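Local coordinates for protein endoglucanase FnCel5A (Fervidobacterium nodosum, PDB 3NCO) that probably hydrolyses internal beta-1,4-glucosidic bonds in cellulose, as an endoglucanase of glycoside hydrolase family 5, at residues A[111-116]-A[151-156]; A[202-207]-A[273-278]; A[244-249]-A[284-289]. All blocks are in the same frame, centred on the assembly; numbering follows the deposited sequence.

Contact 1: A[111-116]-A[151-156]. With PO4 (phosphate ion), chain E.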
loop_
_atom_site.group_PDB
_atom_site.type_symbol
_atom_site.label_atom_id
_atom_site.label_comp_id
_atom_site.label_asym_id
_atom_site.label_seq_id
_atom_site.Cartn_x
_atom_site.Cartn_y
_atom_site.Cartn_z
ATOM N N ALA A 111 -17.829 1.036 12.337
ATOM C CA ALA A 111 -19.237 0.848 11.930
ATOM C C ALA A 111 -19.342 0.737 10.420
ATOM O O ALA A 111 -19.836 1.680 9.758
ATOM C CB ALA A 111 -20.119 1.939 12.469
ATOM N N PRO A 112 -18.854 -0.389 9.862
ATOM C CA PRO A 112 -18.832 -0.485 8.382
ATOM C C PRO A 112 -20.231 -0.479 7.760
ATOM O O PRO A 112 -20.358 -0.057 6.594
ATOM C CB PRO A 112 -18.131 -1.839 8.116
ATOM C CG PRO A 112 -18.355 -2.636 9.429
ATOM C CD PRO A 112 -18.233 -1.575 10.502
ATOM N N ASP A 113 -21.266 -0.898 8.478
ATOM C CA ASP A 113 -22.593 -0.831 7.864
ATOM C C ASP A 113 -22.956 0.628 7.585
ATOM O O ASP A 113 -23.602 0.916 6.586
ATOM C CB ASP A 113 -23.662 -1.466 8.750
ATOM C CG ASP A 113 -23.533 -2.958 8.832
ATOM O OD1 ASP A 113 -22.674 -3.580 8.126
ATOM O OD2 ASP A 113 -24.337 -3.515 9.629
ATOM N N LYS A 114 -22.513 1.534 8.455
ATOM C CA LYS A 114 -22.888 2.929 8.330
ATOM C C LYS A 114 -21.949 3.650 7.374
ATOM O O LYS A 114 -22.365 4.496 6.596
ATOM C CB LYS A 114 -22.939 3.623 9.693
ATOM C CG LYS A 114 -23.198 5.156 9.601
ATOM C CD LYS A 114 -23.282 5.791 10.982
ATOM C CE LYS A 114 -23.562 7.287 10.866
ATOM N NZ LYS A 114 -23.640 8.003 12.196
ATOM N N TYR A 115 -20.663 3.327 7.452
ATOM C CA TYR A 115 -19.651 4.088 6.709
ATOM C C TYR A 115 -19.146 3.456 5.400
ATOM O O TYR A 115 -18.465 4.096 4.606
ATOM C CB TYR A 115 -18.474 4.446 7.651
ATOM C CG TYR A 115 -18.929 5.435 8.696
ATOM C CD1 TYR A 115 -18.978 6.789 8.413
ATOM C CD2 TYR A 115 -19.337 5.016 9.957
ATOM C CE1 TYR A 115 -19.439 7.723 9.381
ATOM C CE2 TYR A 115 -19.789 5.918 10.921
ATOM C CZ TYR A 115 -19.828 7.273 10.618
ATOM O OH TYR A 115 -20.304 8.132 11.624
ATOM N N GLY A 116 -19.513 2.196 5.170
ATOM C CA GLY A 116 -19.252 1.584 3.857
ATOM C C GLY A 116 -19.902 2.389 2.741
ATOM O O GLY A 116 -19.245 2.633 1.714
ATOM N N PRO A 151 -13.484 -9.882 7.303
ATOM C CA PRO A 151 -13.370 -10.434 5.945
ATOM C C PRO A 151 -14.736 -10.547 5.253
ATOM O O PRO A 151 -14.877 -10.195 4.087
ATOM C CB PRO A 151 -12.724 -11.823 6.204
ATOM C CG PRO A 151 -11.816 -11.571 7.385
ATOM C CD PRO A 151 -12.692 -10.648 8.284
ATOM N N THR A 152 -15.752 -10.998 5.976
ATOM C CA THR A 152 -17.111 -11.061 5.418
ATOM C C THR A 152 -17.678 -9.716 4.987
ATOM O O THR A 152 -18.246 -9.599 3.894
ATOM C CB THR A 152 -18.025 -11.775 6.442
ATOM O OG1 THR A 152 -17.521 -13.097 6.664
ATOM C CG2 THR A 152 -19.524 -11.815 6.029
ATOM N N LYS A 153 -17.567 -8.708 5.842
ATOM C CA LYS A 153 -18.111 -7.384 5.504
ATOM C C LYS A 153 -17.323 -6.805 4.357
ATOM O O LYS A 153 -17.872 -6.119 3.490
ATOM C CB LYS A 153 -17.944 -6.453 6.703
ATOM C CG LYS A 153 -18.830 -6.832 7.893
ATOM C CD LYS A 153 -20.294 -6.418 7.726
ATOM C CE LYS A 153 -21.126 -6.559 9.022
ATOM N NZ LYS A 153 -22.537 -6.391 8.507
ATOM N N TRP A 154 -16.014 -7.042 4.364
ATOM C CA TRP A 154 -15.209 -6.521 3.284
ATOM C C TRP A 154 -15.551 -7.187 1.977
ATOM O O TRP A 154 -15.588 -6.526 0.951
ATOM C CB TRP A 154 -13.762 -6.733 3.649
ATOM C CG TRP A 154 -12.785 -6.401 2.630
ATOM C CD1 TRP A 154 -11.844 -7.257 2.154
ATOM C CD2 TRP A 154 -12.577 -5.122 1.967
ATOM N NE1 TRP A 154 -11.057 -6.607 1.215
ATOM C CE2 TRP A 154 -11.449 -5.292 1.120
ATOM C CE3 TRP A 154 -13.163 -3.855 2.077
ATOM C CZ2 TRP A 154 -10.945 -4.253 0.304
ATOM C CZ3 TRP A 154 -12.642 -2.793 1.285
ATOM C CH2 TRP A 154 -11.564 -3.028 0.387
ATOM N N ASN A 155 -15.807 -8.484 2.002
ATOM C CA ASN A 155 -16.100 -9.210 0.790
ATOM C C ASN A 155 -17.412 -8.665 0.223
ATOM O O ASN A 155 -17.650 -8.717 -0.997
ATOM C CB ASN A 155 -16.258 -10.712 1.115
ATOM C CG ASN A 155 -14.935 -11.412 1.173
ATOM O OD1 ASN A 155 -13.997 -10.949 0.564
ATOM N ND2 ASN A 155 -14.838 -12.484 1.918
ATOM N N GLU A 156 -18.263 -8.165 1.119
ATOM C CA GLU A 156 -19.544 -7.583 0.711
ATOM C C GLU A 156 -19.413 -6.157 0.180
ATOM O O GLU A 156 -20.090 -5.763 -0.798
ATOM C CB GLU A 156 -20.581 -7.638 1.847
ATOM C CG GLU A 156 -20.908 -9.115 2.244
ATOM C CD GLU A 156 -21.647 -9.311 3.600
ATOM O OE1 GLU A 156 -22.150 -10.457 3.826
ATOM O OE2 GLU A 156 -21.688 -8.385 4.445
HETATM P P PO4 E . -17.687 -14.774 3.602
HETATM O O1 PO4 E . -16.376 -15.164 4.266
HETATM O O2 PO4 E . -18.220 -15.895 2.709
HETATM O O3 PO4 E . -18.671 -14.540 4.749
HETATM O O4 PO4 E . -17.492 -13.578 2.657
#
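Lys153 reaches across from the start of one helix to Asp113 at the start of another, and a salt bridge joins them: Lys153 NZ lies 2.8 Å from Asp113 OD1. The lysine comes in on the syn lone pair of OD1, the side facing the other carboxylate oxygen, yet Asp113 OD2 stays 3.6 Å from Lys153 NZ, so the grip is one-sided. The two side chains meet at about a right angle. Below the charges the packing is thin, with Pro112 CG 4.5 Å from Lys153 CG. A bend at chi2 (-77°) turns the lysine chain aside early, and the extended remainder then carries its ammonium over to the aspartate. With an alanine in place of Lys153, Asp113 would probably lose its charge partner and face the like-charged Glu156 with less compensation. The helices, 112-130 and 151-168, are successive outer helices of the (beta/alpha)8 barrel, following strands 97-101 and 137-140, and they touch here at their N-terminal ends, on the surface. Further out, Pro112 also packs on Leu149 in the loop leading to the second helix. Away from Asp113, that helix holds a phosphate ion, probably from the crystallisation liquor: Thr152 OG1 donates to its O3 at 2.7 Å, and Asn155 ND2 to its O4 at 3.0 Å. The Asn155 amide is steadied in turn by the backbone of Glu189 and Lys191.

Contact 2: A[202-207]-A[273-278]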
loop_
_atom_site.group_PDB
_atom_site.type_symbol
_atom_site.label_atom_id
_atom_site.label_comp_id
_atom_site.label_asym_id
_atom_site.label_seq_id
_atom_site.Cartn_x
_atom_site.Cartn_y
_atom_site.Cartn_z
ATOM N N PHE A 202 -1.166 -7.812 -0.025
ATOM C CA PHE A 202 -1.000 -8.066 1.439
ATOM C C PHE A 202 0.151 -7.222 1.925
ATOM O O PHE A 202 0.856 -6.652 1.091
ATOM C CB PHE A 202 -0.785 -9.555 1.794
ATOM C CG PHE A 202 0.602 -10.102 1.448
ATOM C CD1 PHE A 202 1.485 -10.485 2.452
ATOM C CD2 PHE A 202 0.985 -10.284 0.097
ATOM C CE1 PHE A 202 2.773 -11.035 2.112
ATOM C CE2 PHE A 202 2.246 -10.801 -0.235
ATOM C CZ PHE A 202 3.119 -11.168 0.765
ATOM N N HIS A 203 0.237 -7.045 3.229
ATOM C CA HIS A 203 1.329 -6.315 3.836
ATOM C C HIS A 203 2.124 -7.251 4.706
ATOM O O HIS A 203 1.557 -8.186 5.280
ATOM C CB HIS A 203 0.779 -5.211 4.698
ATOM C CG HIS A 203 0.023 -4.194 3.909
ATOM N ND1 HIS A 203 -0.651 -3.161 4.503
ATOM C CD2 HIS A 203 -0.138 -4.056 2.577
ATOM C CE1 HIS A 203 -1.201 -2.408 3.561
ATOM N NE2 HIS A 203 -0.904 -2.936 2.379
ATOM N N TYR A 204 3.431 -7.022 4.791
ATOM C CA TYR A 204 4.295 -7.953 5.486
ATOM C C TYR A 204 5.179 -7.257 6.502
ATOM O O TYR A 204 6.037 -6.447 6.140
ATOM C CB TYR A 204 5.177 -8.788 4.543
ATOM C CG TYR A 204 5.720 -10.026 5.249
ATOM C CD1 TYR A 204 4.882 -11.095 5.567
ATOM C CD2 TYR A 204 7.082 -10.116 5.587
ATOM C CE1 TYR A 204 5.410 -12.215 6.240
ATOM C CE2 TYR A 204 7.611 -11.204 6.236
ATOM C CZ TYR A 204 6.773 -12.250 6.553
ATOM O OH TYR A 204 7.273 -13.353 7.165
ATOM N N TYR A 205 4.971 -7.629 7.768
ATOM C CA TYR A 205 5.749 -7.097 8.887
ATOM C C TYR A 205 6.150 -8.173 9.917
ATOM O O TYR A 205 6.454 -7.853 11.073
ATOM C CB TYR A 205 4.893 -6.063 9.601
ATOM C CG TYR A 205 4.688 -4.806 8.782
ATOM C CD1 TYR A 205 5.711 -3.884 8.636
ATOM C CD2 TYR A 205 3.419 -4.505 8.191
ATOM C CE1 TYR A 205 5.533 -2.711 7.944
ATOM C CE2 TYR A 205 3.235 -3.310 7.495
ATOM C CZ TYR A 205 4.285 -2.413 7.369
ATOM O OH TYR A 205 4.125 -1.220 6.715
ATOM N N GLU A 206 6.190 -9.436 9.495
ATOM C CA GLU A 206 6.657 -10.506 10.390
ATOM C C GLU A 206 8.156 -10.612 10.383
ATOM O O GLU A 206 8.776 -10.439 9.318
ATOM C CB GLU A 206 6.066 -11.837 9.970
ATOM C CG GLU A 206 4.523 -11.736 9.921
ATOM C CD GLU A 206 3.969 -11.196 11.228
ATOM O OE1 GLU A 206 4.417 -11.606 12.324
ATOM O OE2 GLU A 206 3.107 -10.301 11.207
ATOM N N PRO A 207 8.752 -10.925 11.545
ATOM C CA PRO A 207 8.184 -11.062 12.909
ATOM C C PRO A 207 7.784 -9.683 13.414
ATOM O O PRO A 207 8.611 -8.757 13.358
ATOM C CB PRO A 207 9.368 -11.635 13.732
ATOM C CG PRO A 207 10.270 -12.193 12.694
ATOM C CD PRO A 207 10.177 -11.275 11.527
ATOM N N VAL A 273 18.548 -4.158 7.490
ATOM C CA VAL A 273 19.107 -4.303 6.158
ATOM C C VAL A 273 18.935 -5.751 5.662
ATOM O O VAL A 273 18.485 -5.964 4.506
ATOM C CB VAL A 273 20.605 -3.885 6.176
ATOM C CG1 VAL A 273 21.339 -4.452 4.954
ATOM C CG2 VAL A 273 20.719 -2.378 6.230
ATOM N N LYS A 274 19.272 -6.712 6.539
ATOM C CA LYS A 274 19.107 -8.146 6.212
ATOM C C LYS A 274 17.631 -8.551 6.011
ATOM O O LYS A 274 17.305 -9.287 5.064
ATOM C CB LYS A 274 19.725 -9.012 7.286
ATOM C CG LYS A 274 21.242 -9.014 7.255
ATOM C CD LYS A 274 21.800 -10.015 8.296
ATOM C CE LYS A 274 23.298 -9.827 8.538
ATOM N NZ LYS A 274 24.050 -9.723 7.256
ATOM N N TRP A 275 16.759 -8.115 6.925
ATOM C CA TRP A 275 15.320 -8.447 6.832
ATOM C C TRP A 275 14.737 -7.867 5.548
ATOM O O TRP A 275 14.041 -8.565 4.806
ATOM C CB TRP A 275 14.572 -7.930 8.083
ATOM C CG TRP A 275 13.107 -8.300 8.126
ATOM C CD1 TRP A 275 12.550 -9.421 8.725
ATOM C CD2 TRP A 275 12.009 -7.543 7.583
ATOM N NE1 TRP A 275 11.178 -9.401 8.562
ATOM C CE2 TRP A 275 10.829 -8.269 7.865
ATOM C CE3 TRP A 275 11.918 -6.329 6.871
ATOM C CZ2 TRP A 275 9.567 -7.833 7.441
ATOM C CZ3 TRP A 275 10.650 -5.881 6.459
ATOM C CH2 TRP A 275 9.508 -6.652 6.746
ATOM N N THR A 276 15.063 -6.598 5.269
ATOM C CA THR A 276 14.462 -5.936 4.107
ATOM C C THR A 276 14.873 -6.617 2.814
ATOM O O THR A 276 14.048 -6.842 1.912
ATOM C CB THR A 276 14.809 -4.429 4.111
ATOM O OG1 THR A 276 14.381 -3.876 5.365
ATOM C CG2 THR A 276 14.103 -3.680 2.957
ATOM N N LYS A 277 16.164 -6.979 2.751
ATOM C CA LYS A 277 16.698 -7.613 1.563
ATOM C C LYS A 277 16.060 -8.967 1.350
ATOM O O LYS A 277 15.733 -9.325 0.218
ATOM C CB LYS A 277 18.213 -7.812 1.764
ATOM C CG LYS A 277 18.929 -8.514 0.649
ATOM C CD LYS A 277 20.324 -8.835 1.175
ATOM C CE LYS A 277 21.410 -8.678 0.114
ATOM N NZ LYS A 277 21.046 -9.124 -1.281
ATOM N N THR A 278 15.879 -9.731 2.441
ATOM C CA THR A 278 15.320 -11.077 2.367
ATOM C C THR A 278 13.854 -11.024 1.917
ATOM O O THR A 278 13.433 -11.758 1.045
ATOM C CB THR A 278 15.427 -11.769 3.740
ATOM O OG1 THR A 278 16.810 -11.964 4.058
ATOM C CG2 THR A 278 14.730 -13.112 3.767
#
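Trp275 pushes its indole edge-on into the backbone that leaves strand 198-204, and the tight part of the contact lies along that edge. With CG opposite the backbone N (chi1 -176°), the indole stretches out from the helix to meet this backbone. Trp275 NE1 donates to Glu206 O at 2.7 Å, with a bent N-H...O angle of 144°; the acceptor sits almost in the ring plane, but the donor is tilted from the plane of the carbonyl. Further along the same edge, Trp275 CH2 lies 3.5 Å from Tyr204 O, a buried carbonyl with no hydrogen-bond partner in the model. Tyr204 CD2 packs obliquely on Trp275 CZ2 at 3.9 Å, while Glu206 N sits over the centre of the tyrosine ring. In this (beta/alpha)8 barrel the contact ties the loop after the sixth strand to the outer helix 269-285, which follows the seventh. Trp228 meets the indole edge-to-face, and Ile238 of helix 232-252 also packs on it. The other side is looser. Pro207, after a cis peptide bond, contributes mainly CD, 3.6 Å from Trp275 NE1, at the partly exposed margin. The side chains of Tyr205 and Glu206 set off away from the helix, and the Tyr205 hydroxyl bonds to Glu260 instead.

Contact 3: A[244-249]-A[284-289]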
loop_
_atom_site.group_PDB
_atom_site.type_symbol
_atom_site.label_atom_id
_atom_site.label_comp_id
_atom_site.label_asym_id
_atom_site.label_seq_id
_atom_site.Cartn_x
_atom_site.Cartn_y
_atom_site.Cartn_z
ATOM N N TYR A 244 2.613 -19.574 0.926
ATOM C CA TYR A 244 1.205 -19.692 1.182
ATOM C C TYR A 244 0.420 -18.701 0.328
ATOM O O TYR A 244 -0.608 -19.064 -0.260
ATOM C CB TYR A 244 0.955 -19.461 2.679
ATOM C CG TYR A 244 -0.470 -19.565 3.132
ATOM C CD1 TYR A 244 -1.079 -20.806 3.255
ATOM C CD2 TYR A 244 -1.179 -18.426 3.535
ATOM C CE1 TYR A 244 -2.372 -20.921 3.708
ATOM C CE2 TYR A 244 -2.548 -18.547 3.984
ATOM C CZ TYR A 244 -3.089 -19.823 4.060
ATOM O OH TYR A 244 -4.379 -20.046 4.517
ATOM N N VAL A 245 0.886 -17.442 0.256
ATOM C CA VAL A 245 0.156 -16.438 -0.571
ATOM C C VAL A 245 0.241 -16.788 -2.065
ATOM O O VAL A 245 -0.766 -16.654 -2.788
ATOM C CB VAL A 245 0.690 -15.030 -0.331
ATOM C CG1 VAL A 245 -0.025 -13.949 -1.239
ATOM C CG2 VAL A 245 0.526 -14.663 1.214
ATOM N N SER A 246 1.423 -17.209 -2.499
ATOM C CA SER A 246 1.628 -17.576 -3.876
ATOM C C SER A 246 0.748 -18.743 -4.279
ATOM O O SER A 246 0.098 -18.711 -5.327
ATOM C CB SER A 246 3.118 -17.918 -4.080
ATOM O OG SER A 246 3.289 -18.562 -5.320
ATOM N N GLU A 247 0.684 -19.794 -3.457
ATOM C CA GLU A 247 -0.206 -20.903 -3.840
ATOM C C GLU A 247 -1.679 -20.455 -3.946
ATOM O O GLU A 247 -2.416 -20.853 -4.885
ATOM C CB GLU A 247 -0.054 -22.075 -2.848
ATOM C CG GLU A 247 1.373 -22.672 -2.829
ATOM C CD GLU A 247 1.581 -23.756 -1.752
ATOM O OE1 GLU A 247 0.763 -23.837 -0.788
ATOM O OE2 GLU A 247 2.576 -24.524 -1.857
ATOM N N TRP A 248 -2.113 -19.634 -3.000
ATOM C CA TRP A 248 -3.482 -19.081 -3.085
ATOM C C TRP A 248 -3.710 -18.245 -4.349
ATOM O O TRP A 248 -4.733 -18.402 -5.028
ATOM C CB TRP A 248 -3.815 -18.268 -1.801
ATOM C CG TRP A 248 -5.178 -17.684 -1.818
ATOM C CD1 TRP A 248 -6.316 -18.246 -1.333
ATOM C CD2 TRP A 248 -5.564 -16.411 -2.371
ATOM N NE1 TRP A 248 -7.396 -17.414 -1.550
ATOM C CE2 TRP A 248 -6.964 -16.269 -2.177
ATOM C CE3 TRP A 248 -4.852 -15.358 -2.999
ATOM C CZ2 TRP A 248 -7.688 -15.099 -2.579
ATOM C CZ3 TRP A 248 -5.576 -14.210 -3.422
ATOM C CH2 TRP A 248 -6.971 -14.090 -3.194
ATOM N N ALA A 249 -2.763 -17.343 -4.636
ATOM C CA ALA A 249 -2.917 -16.480 -5.804
ATOM C C ALA A 249 -2.941 -17.281 -7.129
ATOM O O ALA A 249 -3.678 -16.909 -8.077
ATOM C CB ALA A 249 -1.843 -15.436 -5.804
ATOM N N GLU A 284 10.386 -11.245 -4.907
ATOM C CA GLU A 284 10.762 -11.346 -6.322
ATOM C C GLU A 284 10.617 -12.804 -6.781
ATOM O O GLU A 284 10.113 -13.067 -7.906
ATOM C CB GLU A 284 12.212 -10.868 -6.547
ATOM C CG GLU A 284 12.350 -9.362 -6.523
ATOM C CD GLU A 284 13.826 -8.937 -6.345
ATOM O OE1 GLU A 284 14.714 -9.840 -6.357
ATOM O OE2 GLU A 284 14.093 -7.710 -6.182
ATOM N N GLU A 285 11.034 -13.741 -5.916
ATOM C CA GLU A 285 11.046 -15.154 -6.266
ATOM C C GLU A 285 9.636 -15.663 -6.556
ATOM O O GLU A 285 9.438 -16.510 -7.445
ATOM C CB GLU A 285 11.745 -15.967 -5.167
ATOM C CG GLU A 285 11.516 -17.469 -5.185
ATOM C CD GLU A 285 11.845 -18.129 -3.822
ATOM O OE1 GLU A 285 12.522 -17.457 -2.969
ATOM O OE2 GLU A 285 11.448 -19.330 -3.628
ATOM N N PHE A 286 8.643 -15.123 -5.829
ATOM C CA PHE A 286 7.269 -15.510 -6.091
ATOM C C PHE A 286 6.540 -14.631 -7.099
ATOM O O PHE A 286 5.329 -14.803 -7.302
ATOM C CB PHE A 286 6.480 -15.643 -4.764
ATOM C CG PHE A 286 6.935 -16.816 -3.943
ATOM C CD1 PHE A 286 6.637 -18.114 -4.361
ATOM C CD2 PHE A 286 7.745 -16.659 -2.830
ATOM C CE1 PHE A 286 7.077 -19.207 -3.645
ATOM C CE2 PHE A 286 8.186 -17.776 -2.102
ATOM C CZ PHE A 286 7.885 -19.033 -2.539
ATOM N N GLY A 287 7.233 -13.678 -7.742
ATOM C CA GLY A 287 6.565 -12.890 -8.776
ATOM C C GLY A 287 5.635 -11.820 -8.221
ATOM O O GLY A 287 4.724 -11.324 -8.910
ATOM N N PHE A 288 5.871 -11.439 -6.964
ATOM C CA PHE A 288 5.094 -10.359 -6.341
ATOM C C PHE A 288 5.732 -9.004 -6.656
ATOM O O PHE A 288 6.936 -8.833 -6.532
ATOM C CB PHE A 288 5.063 -10.484 -4.812
ATOM C CG PHE A 288 4.485 -11.780 -4.296
ATOM C CD1 PHE A 288 3.729 -12.618 -5.107
ATOM C CD2 PHE A 288 4.672 -12.139 -2.939
ATOM C CE1 PHE A 288 3.225 -13.802 -4.590
ATOM C CE2 PHE A 288 4.135 -13.322 -2.386
ATOM C CZ PHE A 288 3.388 -14.149 -3.237
ATOM N N SER A 289 4.927 -8.039 -7.068
ATOM C CA SER A 289 5.421 -6.671 -7.063
ATOM C C SER A 289 5.489 -6.196 -5.615
ATOM O O SER A 289 5.053 -6.890 -4.714
ATOM C CB SER A 289 4.534 -5.794 -7.869
ATOM O OG SER A 289 3.275 -5.763 -7.239
HETATM O O HOH W 1 3.325 -16.497 -7.340
#
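Ser246 sits against two phenylalanines, Phe286 and Phe288, that follow the end of helix 269-285, on either side of Gly287. From its CB outward, this short side chain is in contact throughout. Ser246 CB touches Phe286 CD1 at 3.5 Å and, on the second ring, Phe288 CZ at 3.9 Å. One atom further, Ser246 OG also lies 3.5 Å from Phe286 CD1, approaching that ring obliquely. With OG placed opposite the backbone N (chi1 167°), the hydroxyl shares a hydrogen bond with a water 2.9 Å from Ser246 OG, and this water donates to Phe286 O at 2.6 Å. The polar tip of the serine is thus joined to the other segment through water, beside a contact that is otherwise apolar. Phe288 comes in by its far edge: Ser246 N lies near its ring plane, 3.7 Å from Phe288 CZ. The same tip atom packs obliquely against Val245, whose CG1 is 4.0 Å from Phe288 CZ, while Phe286 CB covers part of one Phe288 face. What brings the two phenylalanines together is the turn between them. Gly287, with positive phi, is the C-prime residue of a Schellman motif that ends helix 269-285 and redirects the chain toward strand 289-292. Helix 232-252 lies alongside as the preceding outer helix of the barrel, and Phe286 leans on its Phe242 and Lys243. Inward, Val245, Ala249 and Phe288 all pack on Ile256 of strand 256-261, and Val245 reaches Phe202 of strand 198-204 as well.

All three contacts belong to one (beta/alpha)8 barrel. Contact 1 closes first along the chain and stands apart, its centre about 29 Å from that of contact 2 and about 27 Å from that of contact 3; it pairs the outer helices 112-130 and 151-168 at the surface. Contacts 2 and 3 alternate their segments along the chain, lie about 15 Å apart between centres, and share helix 269-285. They also touch: Phe202 CE2 meets Phe288 CE2 at 3.8 Å. Helix 269-285 is therefore held in its first half against the loop after strand 198-204, and the turn just past its end packs on helix 232-252, next to the sheet.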